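Local coordinates for protein exopolygalacturonase (PDB 2UVF) that hydrolyses pectic polygalacturonic acid as a family 28 exopolygalacturonase, probably releasing digalacturonic acid from the chain end in the periplasm, at residues F258-I263 against V339-L344; L333-G338 against M358-H363; A491-V496 against K535-E540; Q560-T565 against T581-R586. All coordinates share one frame; numbering follows the deposited sequence.

Interaction 1: residues F258-I263 against V339-L344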
loop_
_atom_site.group_PDB
_atom_site.type_symbol
_atom_site.label_atom_id
_atom_site.label_comp_id
_atom_site.label_asym_id
_atom_site.label_seq_id
_atom_site.Cartn_x
_atom_site.Cartn_y
_atom_site.Cartn_z
ATOM N N PHE A 258 -7.577 -11.142 -16.771
ATOM C CA PHE A 258 -6.572 -10.384 -17.494
ATOM C C PHE A 258 -5.208 -10.956 -17.149
ATOM O O PHE A 258 -5.082 -11.769 -16.238
ATOM C CB PHE A 258 -6.643 -8.908 -17.125
ATOM C CG PHE A 258 -7.990 -8.304 -17.322
ATOM C CD1 PHE A 258 -8.382 -7.843 -18.579
ATOM C CD2 PHE A 258 -8.870 -8.186 -16.254
ATOM C CE1 PHE A 258 -9.623 -7.287 -18.770
ATOM C CE2 PHE A 258 -10.113 -7.621 -16.429
ATOM C CZ PHE A 258 -10.492 -7.158 -17.693
ATOM N N ARG A 259 -4.187 -10.565 -17.896
ATOM C CA ARG A 259 -2.845 -10.972 -17.540
ATOM C C ARG A 259 -1.843 -9.938 -18.013
ATOM O O ARG A 259 -2.089 -9.231 -18.987
ATOM C CB ARG A 259 -2.506 -12.400 -18.038
ATOM C CG ARG A 259 -2.310 -12.577 -19.535
ATOM C CD ARG A 259 -1.944 -14.019 -19.895
ATOM N NE ARG A 259 -1.424 -14.093 -21.266
ATOM C CZ ARG A 259 -0.949 -15.193 -21.864
ATOM N NH1 ARG A 259 -0.907 -16.362 -21.229
ATOM N NH2 ARG A 259 -0.508 -15.126 -23.118
ATOM N N ASN A 260 -0.724 -9.857 -17.296
ATOM C CA ASN A 260 0.411 -9.018 -17.679
ATOM C C ASN A 260 0.015 -7.566 -17.968
ATOM O O ASN A 260 0.144 -7.095 -19.093
ATOM C CB ASN A 260 1.198 -9.629 -18.869
ATOM C CG ASN A 260 1.429 -11.133 -18.733
ATOM O OD1 ASN A 260 1.547 -11.675 -17.623
ATOM N ND2 ASN A 260 1.509 -11.821 -19.876
ATOM N N ILE A 261 -0.472 -6.860 -16.949
ATOM C CA ILE A 261 -0.792 -5.422 -17.087
ATOM C C ILE A 261 0.221 -4.526 -16.352
ATOM O O ILE A 261 0.574 -4.780 -15.207
ATOM C CB ILE A 261 -2.257 -5.070 -16.644
ATOM C CG1 ILE A 261 -3.275 -5.965 -17.384
ATOM C CG2 ILE A 261 -2.535 -3.612 -16.882
ATOM C CD1 ILE A 261 -4.715 -5.838 -16.921
ATOM N N ARG A 262 0.653 -3.463 -17.025
ATOM C CA ARG A 262 1.734 -2.600 -16.545
ATOM C C ARG A 262 1.349 -1.133 -16.685
ATOM O O ARG A 262 0.857 -0.712 -17.733
ATOM C CB ARG A 262 3.028 -2.857 -17.333
ATOM C CG ARG A 262 3.617 -4.247 -17.149
ATOM C CD ARG A 262 4.824 -4.439 -18.019
ATOM N NE ARG A 262 6.053 -4.084 -17.320
ATOM C CZ ARG A 262 6.730 -2.954 -17.471
ATOM N NH1 ARG A 262 6.323 -2.018 -18.320
ATOM N NH2 ARG A 262 7.833 -2.769 -16.769
ATOM N N ILE A 263 1.575 -0.362 -15.621
ATOM C CA ILE A 263 1.346 1.083 -15.646
ATOM C C ILE A 263 2.575 1.779 -15.053
ATOM O O ILE A 263 2.955 1.503 -13.912
ATOM C CB ILE A 263 0.045 1.471 -14.901
ATOM C CG1 ILE A 263 -1.074 0.483 -15.261
ATOM C CG2 ILE A 263 -0.307 2.944 -15.174
ATOM C CD1 ILE A 263 -2.403 0.749 -14.598
ATOM N N VAL A 339 -6.535 -9.678 -12.357
ATOM C CA VAL A 339 -5.302 -9.606 -13.142
ATOM C C VAL A 339 -4.211 -10.560 -12.649
ATOM O O VAL A 339 -3.927 -10.661 -11.447
ATOM C CB VAL A 339 -4.764 -8.143 -13.297
ATOM C CG1 VAL A 339 -3.613 -8.087 -14.286
ATOM C CG2 VAL A 339 -5.868 -7.208 -13.762
ATOM N N GLU A 340 -3.629 -11.282 -13.607
ATOM C CA GLU A 340 -2.496 -12.151 -13.357
ATOM C C GLU A 340 -1.253 -11.444 -13.885
ATOM O O GLU A 340 -1.132 -11.265 -15.103
ATOM C CB GLU A 340 -2.690 -13.487 -14.081
ATOM C CG GLU A 340 -1.592 -14.497 -13.827
ATOM C CD GLU A 340 -1.740 -15.169 -12.482
ATOM O OE1 GLU A 340 -2.867 -15.128 -11.929
ATOM O OE2 GLU A 340 -0.735 -15.736 -11.980
ATOM N N ASN A 341 -0.364 -11.029 -12.964
ATOM C CA ASN A 341 0.844 -10.195 -13.239
ATOM C C ASN A 341 0.600 -8.696 -13.450
ATOM O O ASN A 341 0.346 -8.262 -14.564
ATOM C CB ASN A 341 1.704 -10.728 -14.403
ATOM C CG ASN A 341 2.001 -12.217 -14.306
ATOM O OD1 ASN A 341 2.052 -12.908 -15.320
ATOM N ND2 ASN A 341 2.203 -12.707 -13.111
ATOM N N VAL A 342 0.709 -7.898 -12.389
ATOM C CA VAL A 342 0.603 -6.429 -12.506
ATOM C C VAL A 342 1.926 -5.737 -12.150
ATOM O O VAL A 342 2.671 -6.207 -11.292
ATOM C CB VAL A 342 -0.504 -5.857 -11.616
ATOM C CG1 VAL A 342 -0.685 -4.362 -11.875
ATOM C CG2 VAL A 342 -1.801 -6.581 -11.859
ATOM N N TYR A 343 2.234 -4.637 -12.832
ATOM C CA TYR A 343 3.402 -3.837 -12.488
ATOM C C TYR A 343 3.066 -2.363 -12.576
ATOM O O TYR A 343 2.897 -1.818 -13.676
ATOM C CB TYR A 343 4.621 -4.172 -13.369
ATOM C CG TYR A 343 5.924 -3.403 -13.034
ATOM C CD1 TYR A 343 6.678 -3.713 -11.901
ATOM C CD2 TYR A 343 6.422 -2.420 -13.895
ATOM C CE1 TYR A 343 7.881 -3.027 -11.604
ATOM C CE2 TYR A 343 7.617 -1.733 -13.611
ATOM C CZ TYR A 343 8.341 -2.043 -12.468
ATOM O OH TYR A 343 9.526 -1.364 -12.180
ATOM N N LEU A 344 3.016 -1.733 -11.399
ATOM C CA LEU A 344 2.816 -0.278 -11.251
ATOM C C LEU A 344 4.151 0.359 -10.881
ATOM O O LEU A 344 4.859 -0.166 -10.031
ATOM C CB LEU A 344 1.743 -0.017 -10.177
ATOM C CG LEU A 344 0.495 -0.924 -10.295
ATOM C CD1 LEU A 344 -0.425 -0.799 -9.058
ATOM C CD2 LEU A 344 -0.292 -0.688 -11.617
#

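Interaction 2: residues L333-G338 against M358-H363. With SO4 (sulfate ion), chain D.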
loop_
_atom_site.group_PDB
_atom_site.type_symbol
_atom_site.label_atom_id
_atom_site.label_comp_id
_atom_site.label_asym_id
_atom_site.label_seq_id
_atom_site.Cartn_x
_atom_site.Cartn_y
_atom_site.Cartn_z
ATOM N N LEU A 333 -9.580 5.816 -7.923
ATOM C CA LEU A 333 -8.634 6.201 -8.959
ATOM C C LEU A 333 -8.312 5.049 -9.922
ATOM O O LEU A 333 -8.251 5.237 -11.134
ATOM C CB LEU A 333 -7.362 6.785 -8.325
ATOM C CG LEU A 333 -6.456 7.518 -9.317
ATOM C CD1 LEU A 333 -6.259 8.990 -8.929
ATOM C CD2 LEU A 333 -5.143 6.766 -9.491
ATOM N N MET A 334 -8.112 3.855 -9.379
ATOM C CA MET A 334 -7.683 2.718 -10.179
ATOM C C MET A 334 -8.259 1.459 -9.572
ATOM O O MET A 334 -8.184 1.267 -8.374
ATOM C CB MET A 334 -6.158 2.623 -10.226
ATOM C CG MET A 334 -5.650 1.663 -11.271
ATOM S SD MET A 334 -3.867 1.464 -11.319
ATOM C CE MET A 334 -3.328 3.076 -11.897
ATOM N N THR A 335 -8.859 0.613 -10.400
ATOM C CA THR A 335 -9.393 -0.653 -9.921
ATOM C C THR A 335 -9.043 -1.753 -10.893
ATOM O O THR A 335 -9.590 -1.817 -11.976
ATOM C CB THR A 335 -10.928 -0.599 -9.705
ATOM O OG1 THR A 335 -11.233 0.446 -8.773
ATOM C CG2 THR A 335 -11.447 -1.935 -9.170
ATOM N N LEU A 336 -8.126 -2.623 -10.488
ATOM C CA LEU A 336 -7.681 -3.704 -11.340
ATOM C C LEU A 336 -8.133 -4.969 -10.688
ATOM O O LEU A 336 -7.756 -5.248 -9.555
ATOM C CB LEU A 336 -6.156 -3.703 -11.497
ATOM C CG LEU A 336 -5.492 -2.354 -11.764
ATOM C CD1 LEU A 336 -3.994 -2.557 -11.602
ATOM C CD2 LEU A 336 -5.857 -1.757 -13.134
ATOM N N ARG A 337 -8.942 -5.730 -11.418
ATOM C CA ARG A 337 -9.591 -6.920 -10.876
ATOM C C ARG A 337 -9.346 -8.152 -11.766
ATOM O O ARG A 337 -9.424 -8.071 -13.001
ATOM C CB ARG A 337 -11.087 -6.665 -10.701
ATOM C CG ARG A 337 -11.792 -7.765 -9.925
ATOM C CD ARG A 337 -13.257 -7.471 -9.711
ATOM N NE ARG A 337 -14.025 -7.497 -10.953
ATOM C CZ ARG A 337 -15.356 -7.542 -11.003
ATOM N NH1 ARG A 337 -16.066 -7.589 -9.888
ATOM N NH2 ARG A 337 -15.979 -7.569 -12.170
ATOM N N GLY A 338 -9.043 -9.275 -11.126
ATOM C CA GLY A 338 -8.765 -10.529 -11.825
ATOM C C GLY A 338 -7.463 -10.616 -12.590
ATOM O O GLY A 338 -7.287 -11.545 -13.372
ATOM N N MET A 358 -6.653 0.221 -6.291
ATOM C CA MET A 358 -7.330 -0.998 -5.846
ATOM C C MET A 358 -6.906 -2.200 -6.674
ATOM O O MET A 358 -6.877 -2.127 -7.905
ATOM C CB MET A 358 -8.855 -0.868 -5.957
ATOM C CG MET A 358 -9.491 0.205 -5.087
ATOM S SD MET A 358 -11.252 0.345 -5.466
ATOM C CE MET A 358 -11.860 -1.217 -4.794
ATOM N N ASN A 359 -6.559 -3.285 -5.979
ATOM C CA ASN A 359 -6.262 -4.572 -6.583
ATOM C C ASN A 359 -7.238 -5.548 -5.999
ATOM O O ASN A 359 -7.273 -5.750 -4.783
ATOM C CB ASN A 359 -4.849 -5.035 -6.235
ATOM C CG ASN A 359 -3.804 -4.149 -6.810
ATOM O OD1 ASN A 359 -3.316 -4.394 -7.909
ATOM N ND2 ASN A 359 -3.476 -3.073 -6.090
ATOM N N LEU A 360 -8.066 -6.116 -6.867
ATOM C CA LEU A 360 -9.100 -7.043 -6.437
ATOM C C LEU A 360 -8.868 -8.386 -7.126
ATOM O O LEU A 360 -8.854 -8.467 -8.355
ATOM C CB LEU A 360 -10.502 -6.474 -6.732
ATOM C CG LEU A 360 -10.963 -5.187 -6.004
ATOM C CD1 LEU A 360 -12.356 -4.846 -6.426
ATOM C CD2 LEU A 360 -10.870 -5.249 -4.457
ATOM N N GLU A 361 -8.656 -9.430 -6.327
ATOM C CA GLU A 361 -8.468 -10.755 -6.869
ATOM C C GLU A 361 -7.319 -10.854 -7.892
ATOM O O GLU A 361 -7.415 -11.582 -8.840
ATOM C CB GLU A 361 -9.803 -11.329 -7.416
ATOM C CG GLU A 361 -10.703 -11.954 -6.370
ATOM C CD GLU A 361 -12.038 -12.470 -6.884
ATOM O OE1 GLU A 361 -12.198 -13.663 -7.198
ATOM O OE2 GLU A 361 -12.983 -11.685 -6.966
ATOM N N ASN A 362 -6.213 -10.170 -7.598
ATOM C CA ASN A 362 -5.021 -10.238 -8.429
ATOM C C ASN A 362 -3.990 -11.227 -7.889
ATOM O O ASN A 362 -3.980 -11.557 -6.691
ATOM C CB ASN A 362 -4.378 -8.859 -8.556
ATOM C CG ASN A 362 -5.255 -7.878 -9.254
ATOM O OD1 ASN A 362 -6.284 -8.249 -9.819
ATOM N ND2 ASN A 362 -4.866 -6.617 -9.235
ATOM N N HIS A 363 -3.143 -11.715 -8.797
ATOM C CA HIS A 363 -1.952 -12.428 -8.419
ATOM C C HIS A 363 -0.774 -11.670 -8.979
ATOM O O HIS A 363 -0.890 -11.051 -10.043
ATOM C CB HIS A 363 -1.929 -13.852 -8.996
ATOM C CG HIS A 363 -2.910 -14.786 -8.367
ATOM N ND1 HIS A 363 -3.147 -16.046 -8.868
ATOM C CD2 HIS A 363 -3.741 -14.635 -7.310
ATOM C CE1 HIS A 363 -4.060 -16.644 -8.121
ATOM N NE2 HIS A 363 -4.441 -15.807 -7.174
HETATM S S SO4 D . -19.711 -7.333 -11.435
HETATM O O1 SO4 D . -19.499 -6.249 -12.396
HETATM O O2 SO4 D . -19.091 -7.046 -10.130
HETATM O O3 SO4 D . -21.155 -7.522 -11.228
HETATM O O4 SO4 D . -19.136 -8.545 -12.030
#

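Interaction 3: residues A491-V496 against K535-E540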
loop_
_atom_site.group_PDB
_atom_site.type_symbol
_atom_site.label_atom_id
_atom_site.label_comp_id
_atom_site.label_asym_id
_atom_site.label_seq_id
_atom_site.Cartn_x
_atom_site.Cartn_y
_atom_site.Cartn_z
ATOM N N ALA A 491 1.124 9.885 14.900
ATOM C CA ALA A 491 0.063 10.779 15.390
ATOM C C ALA A 491 -0.864 10.103 16.393
ATOM O O ALA A 491 -1.507 10.790 17.187
ATOM C CB ALA A 491 -0.737 11.401 14.229
ATOM N N LYS A 492 -0.933 8.769 16.383
ATOM C CA LYS A 492 -1.814 8.082 17.335
ATOM C C LYS A 492 -1.132 6.982 18.136
ATOM O O LYS A 492 -0.885 7.141 19.334
ATOM C CB LYS A 492 -3.059 7.497 16.649
ATOM C CG LYS A 492 -3.987 8.470 15.949
ATOM C CD LYS A 492 -5.266 7.690 15.530
ATOM C CE LYS A 492 -6.223 8.523 14.668
ATOM N NZ LYS A 492 -6.326 9.967 15.063
ATOM N N GLN A 493 -0.854 5.861 17.480
ATOM C CA GLN A 493 -0.393 4.666 18.169
ATOM C C GLN A 493 0.639 3.905 17.369
ATOM O O GLN A 493 0.706 4.050 16.160
ATOM C CB GLN A 493 -1.583 3.761 18.406
ATOM C CG GLN A 493 -2.727 4.462 19.125
ATOM C CD GLN A 493 -3.940 3.601 19.176
ATOM O OE1 GLN A 493 -4.706 3.533 18.220
ATOM N NE2 GLN A 493 -4.117 2.918 20.279
ATOM N N VAL A 494 1.424 3.082 18.055
ATOM C CA VAL A 494 2.432 2.226 17.438
ATOM C C VAL A 494 1.798 0.985 16.785
ATOM O O VAL A 494 2.034 0.693 15.608
ATOM C CB VAL A 494 3.510 1.796 18.482
ATOM C CG1 VAL A 494 4.484 0.828 17.889
ATOM C CG2 VAL A 494 4.233 3.016 19.084
ATOM N N MET A 495 1.029 0.242 17.572
ATOM C CA MET A 495 0.326 -0.931 17.080
ATOM C C MET A 495 -1.060 -1.004 17.711
ATOM O O MET A 495 -1.226 -0.733 18.899
ATOM C CB MET A 495 1.124 -2.216 17.339
ATOM C CG MET A 495 0.452 -3.482 16.834
ATOM S SD MET A 495 1.475 -4.955 16.944
ATOM C CE MET A 495 1.410 -5.312 18.708
ATOM N N VAL A 496 -2.052 -1.339 16.893
ATOM C CA VAL A 496 -3.403 -1.646 17.386
ATOM C C VAL A 496 -3.906 -2.959 16.791
ATOM O O VAL A 496 -3.629 -3.293 15.640
ATOM C CB VAL A 496 -4.433 -0.516 17.116
ATOM C CG1 VAL A 496 -5.683 -0.722 17.960
ATOM C CG2 VAL A 496 -3.846 0.827 17.429
ATOM N N LYS A 535 -3.081 10.326 22.213
ATOM C CA LYS A 535 -3.387 10.074 23.611
ATOM C C LYS A 535 -3.883 8.664 23.886
ATOM O O LYS A 535 -4.058 8.284 25.048
ATOM C CB LYS A 535 -4.398 11.085 24.144
ATOM C CG LYS A 535 -3.820 12.457 24.411
ATOM C CD LYS A 535 -4.791 13.325 25.202
ATOM C CE LYS A 535 -5.889 13.915 24.319
ATOM N NZ LYS A 535 -6.866 12.891 23.850
ATOM N N ASN A 536 -4.131 7.887 22.841
ATOM C CA ASN A 536 -4.526 6.510 23.081
ATOM C C ASN A 536 -3.268 5.667 23.306
ATOM O O ASN A 536 -2.159 6.168 23.115
ATOM C CB ASN A 536 -5.464 5.967 21.984
ATOM C CG ASN A 536 -6.959 6.095 22.359
ATOM O OD1 ASN A 536 -7.387 7.101 22.948
ATOM N ND2 ASN A 536 -7.752 5.066 22.018
ATOM N N PRO A 537 -3.434 4.402 23.740
ATOM C CA PRO A 537 -2.285 3.630 24.175
ATOM C C PRO A 537 -1.292 3.394 23.048
ATOM O O PRO A 537 -1.706 3.196 21.912
ATOM C CB PRO A 537 -2.910 2.306 24.625
ATOM C CG PRO A 537 -4.361 2.640 24.901
ATOM C CD PRO A 537 -4.684 3.620 23.851
ATOM N N SER A 538 0.000 3.408 23.372
ATOM C CA SER A 538 1.052 3.166 22.382
ATOM C C SER A 538 0.891 1.811 21.704
ATOM O O SER A 538 0.946 1.717 20.482
ATOM C CB SER A 538 2.458 3.311 23.006
ATOM O OG SER A 538 2.677 2.419 24.091
ATOM N N ILE A 539 0.718 0.766 22.506
ATOM C CA ILE A 539 0.389 -0.562 22.020
ATOM C C ILE A 539 -1.005 -0.859 22.596
ATOM O O ILE A 539 -1.234 -0.722 23.803
ATOM C CB ILE A 539 1.455 -1.628 22.419
ATOM C CG1 ILE A 539 2.827 -1.280 21.817
ATOM C CG2 ILE A 539 1.020 -3.026 21.970
ATOM C CD1 ILE A 539 3.985 -2.263 22.158
ATOM N N GLU A 540 -1.952 -1.185 21.723
ATOM C CA GLU A 540 -3.317 -1.381 22.152
ATOM C C GLU A 540 -3.941 -2.587 21.508
ATOM O O GLU A 540 -4.175 -2.626 20.302
ATOM C CB GLU A 540 -4.183 -0.147 21.907
ATOM C CG GLU A 540 -5.623 -0.371 22.322
ATOM C CD GLU A 540 -6.500 0.824 22.095
ATOM O OE1 GLU A 540 -6.188 1.621 21.187
ATOM O OE2 GLU A 540 -7.508 0.966 22.831
#

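Interaction 4: residues Q560-T565 against T581-R586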
loop_
_atom_site.group_PDB
_atom_site.type_symbol
_atom_site.label_atom_id
_atom_site.label_comp_id
_atom_site.label_asym_id
_atom_site.label_seq_id
_atom_site.Cartn_x
_atom_site.Cartn_y
_atom_site.Cartn_z
ATOM N N GLN A 560 12.037 -0.258 20.972
ATOM C CA GLN A 560 12.318 0.906 21.826
ATOM C C GLN A 560 11.347 2.040 21.523
ATOM O O GLN A 560 11.217 2.470 20.378
ATOM C CB GLN A 560 13.764 1.407 21.650
ATOM C CG GLN A 560 14.861 0.473 22.145
ATOM C CD GLN A 560 15.271 -0.592 21.148
ATOM O OE1 GLN A 560 15.555 -0.303 19.984
ATOM N NE2 GLN A 560 15.332 -1.845 21.610
ATOM N N LEU A 561 10.695 2.534 22.564
ATOM C CA LEU A 561 9.654 3.522 22.435
ATOM C C LEU A 561 9.989 4.755 23.271
ATOM O O LEU A 561 10.002 4.694 24.513
ATOM C CB LEU A 561 8.301 2.929 22.873
ATOM C CG LEU A 561 7.763 1.727 22.106
ATOM C CD1 LEU A 561 6.444 1.265 22.632
ATOM C CD2 LEU A 561 7.605 2.111 20.698
ATOM N N ASN A 562 10.269 5.873 22.602
ATOM C CA ASN A 562 10.524 7.097 23.323
ATOM C C ASN A 562 9.370 8.080 23.198
ATOM O O ASN A 562 8.857 8.309 22.090
ATOM C CB ASN A 562 11.824 7.736 22.839
ATOM C CG ASN A 562 12.244 8.890 23.702
ATOM O OD1 ASN A 562 12.635 8.712 24.850
ATOM N ND2 ASN A 562 12.149 10.082 23.165
ATOM N N ASN A 563 8.974 8.649 24.338
ATOM C CA ASN A 563 7.939 9.668 24.402
ATOM C C ASN A 563 6.618 9.181 23.792
ATOM O O ASN A 563 6.087 9.761 22.837
ATOM C CB ASN A 563 8.419 10.985 23.772
ATOM C CG ASN A 563 7.363 12.077 23.815
ATOM O OD1 ASN A 563 7.223 12.843 22.869
ATOM N ND2 ASN A 563 6.610 12.144 24.904
ATOM N N VAL A 564 6.124 8.086 24.357
ATOM C CA VAL A 564 4.837 7.510 24.012
ATOM C C VAL A 564 4.005 7.318 25.309
ATOM O O VAL A 564 4.551 7.294 26.432
ATOM C CB VAL A 564 4.976 6.157 23.231
ATOM C CG1 VAL A 564 5.886 6.292 22.015
ATOM C CG2 VAL A 564 5.452 5.003 24.151
ATOM N N THR A 565 2.699 7.177 25.143
ATOM C CA THR A 565 1.800 6.856 26.251
ATOM C C THR A 565 1.948 5.378 26.640
ATOM O O THR A 565 2.469 4.550 25.837
ATOM C CB THR A 565 0.334 7.110 25.882
ATOM O OG1 THR A 565 -0.043 6.214 24.840
ATOM C CG2 THR A 565 0.129 8.507 25.428
ATOM N N THR A 581 11.758 -1.411 25.530
ATOM C CA THR A 581 12.269 -0.348 26.396
ATOM C C THR A 581 11.541 0.978 26.191
ATOM O O THR A 581 11.636 1.595 25.117
ATOM C CB THR A 581 13.830 -0.154 26.222
ATOM O OG1 THR A 581 14.489 -1.414 26.366
ATOM C CG2 THR A 581 14.402 0.827 27.263
ATOM N N PHE A 582 10.843 1.423 27.231
ATOM C CA PHE A 582 10.176 2.726 27.245
ATOM C C PHE A 582 11.065 3.737 27.955
ATOM O O PHE A 582 11.416 3.548 29.122
ATOM C CB PHE A 582 8.826 2.673 27.986
ATOM C CG PHE A 582 7.836 1.667 27.430
ATOM C CD1 PHE A 582 7.948 0.308 27.735
ATOM C CD2 PHE A 582 6.749 2.096 26.658
ATOM C CE1 PHE A 582 7.016 -0.621 27.219
ATOM C CE2 PHE A 582 5.805 1.196 26.159
ATOM C CZ PHE A 582 5.935 -0.164 26.433
ATOM N N THR A 583 11.463 4.781 27.239
ATOM C CA THR A 583 12.123 5.955 27.828
ATOM C C THR A 583 11.185 7.132 27.623
ATOM O O THR A 583 10.361 7.082 26.734
ATOM C CB THR A 583 13.504 6.220 27.170
ATOM O OG1 THR A 583 13.384 6.121 25.740
ATOM C CG2 THR A 583 14.539 5.177 27.662
ATOM N N GLU A 584 11.290 8.174 28.447
ATOM C CA GLU A 584 10.364 9.331 28.408
ATOM C C GLU A 584 8.872 8.976 28.249
ATOM O O GLU A 584 8.127 9.669 27.554
ATOM C CB GLU A 584 10.765 10.364 27.339
ATOM C CG GLU A 584 12.210 10.805 27.384
ATOM C CD GLU A 584 12.509 11.734 28.532
ATOM O OE1 GLU A 584 11.570 12.220 29.184
ATOM O OE2 GLU A 584 13.691 12.009 28.760
ATOM N N LEU A 585 8.442 7.912 28.915
ATOM C CA LEU A 585 7.045 7.486 28.900
ATOM C C LEU A 585 6.124 8.627 29.335
ATOM O O LEU A 585 6.448 9.351 30.270
ATOM C CB LEU A 585 6.876 6.273 29.820
ATOM C CG LEU A 585 5.494 5.699 30.087
ATOM C CD1 LEU A 585 4.999 4.875 28.915
ATOM C CD2 LEU A 585 5.577 4.871 31.327
ATOM N N ARG A 586 5.000 8.801 28.641
ATOM C CA ARG A 586 3.997 9.809 29.014
ATOM C C ARG A 586 2.951 9.201 29.946
ATOM O O ARG A 586 1.789 9.046 29.587
ATOM C CB ARG A 586 3.322 10.413 27.779
ATOM C CG ARG A 586 4.096 11.520 27.132
ATOM C CD ARG A 586 3.160 12.585 26.527
ATOM N NE ARG A 586 2.160 12.015 25.629
ATOM C CZ ARG A 586 2.429 11.406 24.476
ATOM N NH1 ARG A 586 3.681 11.268 24.043
ATOM N NH2 ARG A 586 1.436 10.923 23.754
HETATM O O HOH W 1 14.858 -2.809 24.179
HETATM O O HOH W 2 8.154 5.786 26.077
#

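Interaction 1: residues F258-I263 against V339-L344
Successive coils of the right-handed parallel beta-helix of this family 28 hydrolase stack here, residues 258-263 against 339-344, in register and with strand axes 4.7 Å apart. On the inward face the apolar side chains interlock. Val339, with CG1 anti to its backbone N, opens its two methyls like a fork, and CD1 of Ile261 enters between them, lying 3.6 Å from both CG1 and CG2. The Ile261 chain reaches that notch at about a right angle to the valine. The outer flank of the same CG2 bears on CB of Phe258, whose ring leads off past Val339, with CD2 still touching the same methyl. Further along, Leu344 CD2 fits against the flank of Ile263, about equally close to CB, CG1 and CD1; Met334 and Leu336 of another wall pack behind this pair. On the opposite face the Arg262 chain bends at chi3 (92°) and lays its guanidinium alongside the Tyr343 ring, the two planes only 20° apart. NH2 comes within 3.2 Å of Tyr343 CD2 while also donating to the carbonyl of Leu46, and Tyr343 OH is bonded to Asn368. Where the chain turns its corner, Asn260 and Asn341 lie side by side, pointing the same way, with nearly coplanar amides, and Asn260 ND2 is held by Asp206. Beside them runs the shortest backbone bond, Asn260 N to Glu340 O, at 2.6 Å.

Interaction 2: residues L333-G338 against M358-H363
Thr335 and Met358 lie side by side and point the same way. With CG beside the backbone N and chi2 extended (174°), Met358 SD rests 3.3 Å from Thr335 OG1, a hydroxyl that is also bonded to Ser243. Next on this face, Leu360 crosses its neighbours obliquely: its CD1 meets the Thr335 methyl, and its CB lies 3.7 Å from CG of Arg337. That arginine leaves the backbone with CG anti to N, stretches to CD and bends at chi3. Its guanidinium thus presents an edge to a sulfate ion, probably from the crystallisation liquor; NH1 donates to sulfate O2 at 3.1 Å, while NH2 makes a weak bond to O4. Tyr230 packs against all four of these side chains. The strands are neighbouring rungs of one wall of the parallel beta-helix, and Met358 comes to about 5 Å from bound galacturonic acid. On the reverse face Leu336 and Asn359 run parallel, and Asn362 turns its amide back over the end of the rung. Its ND2 makes weak bonds to Leu336 O and Asn359 OD1, whereas its OD1 accepts from Val339 N. Leu336 O also receives the nearly straight bond from Leu360 N, at 2.8 Å.

Interaction 3: residues A491-V496 against K535-E540
Residues 491-496 turn a corner at Val494 before running parallel to 535-540, and at that corner the carbonyl of Ser538 takes two successive backbone amides, Val494 N at 2.8 Å and Met495 N at 3.3 Å. Beyond it the ladder begins, with Glu540 N donating to Met495 O. The main side-chain link is made by Gln493. Its CG sits beside the backbone N (chi1 -54°), and from there the extended chain reaches across to the other coil, where NE2 uses its hydrogens on two acceptors. One is Pro537 O, met on a lone pair at 2.9 Å. The other is Glu540 OE1, at 2.6 Å. Both acceptors lie close to the plane of the glutamine amide, which fixes its rotation, but the carboxylate is turned 69° from that plane and is approached from above its own. Glu540 itself is fully extended, CG anti to the backbone N, and runs alongside Val496, whose CG1 lies 3.4 Å from Glu540 O. The short bond would probably help to stabilise a negative charge on Glu540, which is only partly exposed. Facing the other way, the methyl CE of Met495 touches CG2 of Ile539 at 4.0 Å, with Leu465 and Leu524 packing against Met495. Such a corner, where one carbonyl carries the ladder round the bend between two walls, belongs to the stacked coils of the pectinase parallel beta-helix.

Interaction 4: residues Q560-T565 against T581-R586
Leu561 and Phe582 share one conformation at the first torsion, each CG anti to its carbonyl carbon, so the two side chains run side by side and Leu561 CD1 reaches Phe582 CE2 at 3.6 Å. Val564 comes to the same ring at its edge, its CG2 held in the crowded position between backbone N and carbonyl carbon. On the reverse face Thr583 adopts the rotamer that places OG1 there too (chi1 46°). From this position the hydroxyl donates to a lone pair of Asn562 OD1 at 2.8 Å; the other end of that amide, ND2, binds Asp530. A water donates to both Leu561 O and Thr583 O, bridging two carbonyl oxygens, 3.3 Å apart, neither of which can donate to the other. Arg586 bends at chi2 and chi3 to curl back over the preceding coil. One face of its guanidinium lies over the backbone at Val564 C and Thr565 N, NH2 is 3.2 Å from the Thr565 methyl, and NH1 donates to Ser532 O. In the backbone, Arg586 N points almost straight at Val564 O, 2.7 Å away. Strand 551-562 thus lies between strand 576-583 and strand 518-532 in the stack of parallel beta-helix coils, with Trp591 meeting the Phe582 ring edge-to-face.

Overall arrangement
All four contacts join coils of one parallel beta-helix, in two groups on opposite sides of the chain's centre. Interactions 1 and 2, with centres 9 Å apart, follow each other round the coil: strand 334-339 leads into 342-345, and Val339 O lies 3.0 Å from His363 N, a probable hydrogen bond. Interactions 3 and 4, 12 Å apart, meet where Thr565 OG1 lies 2.7 Å from Asn536 O. The centres of interactions 2 and 3 are about 31 Å apart. Between these groups the glycan pocket includes His355, Asp381, Asp402 and His443; interaction 2 comes closest to the sugar through Met358, while Lys492 of interaction 3 stays about 11 Å from it.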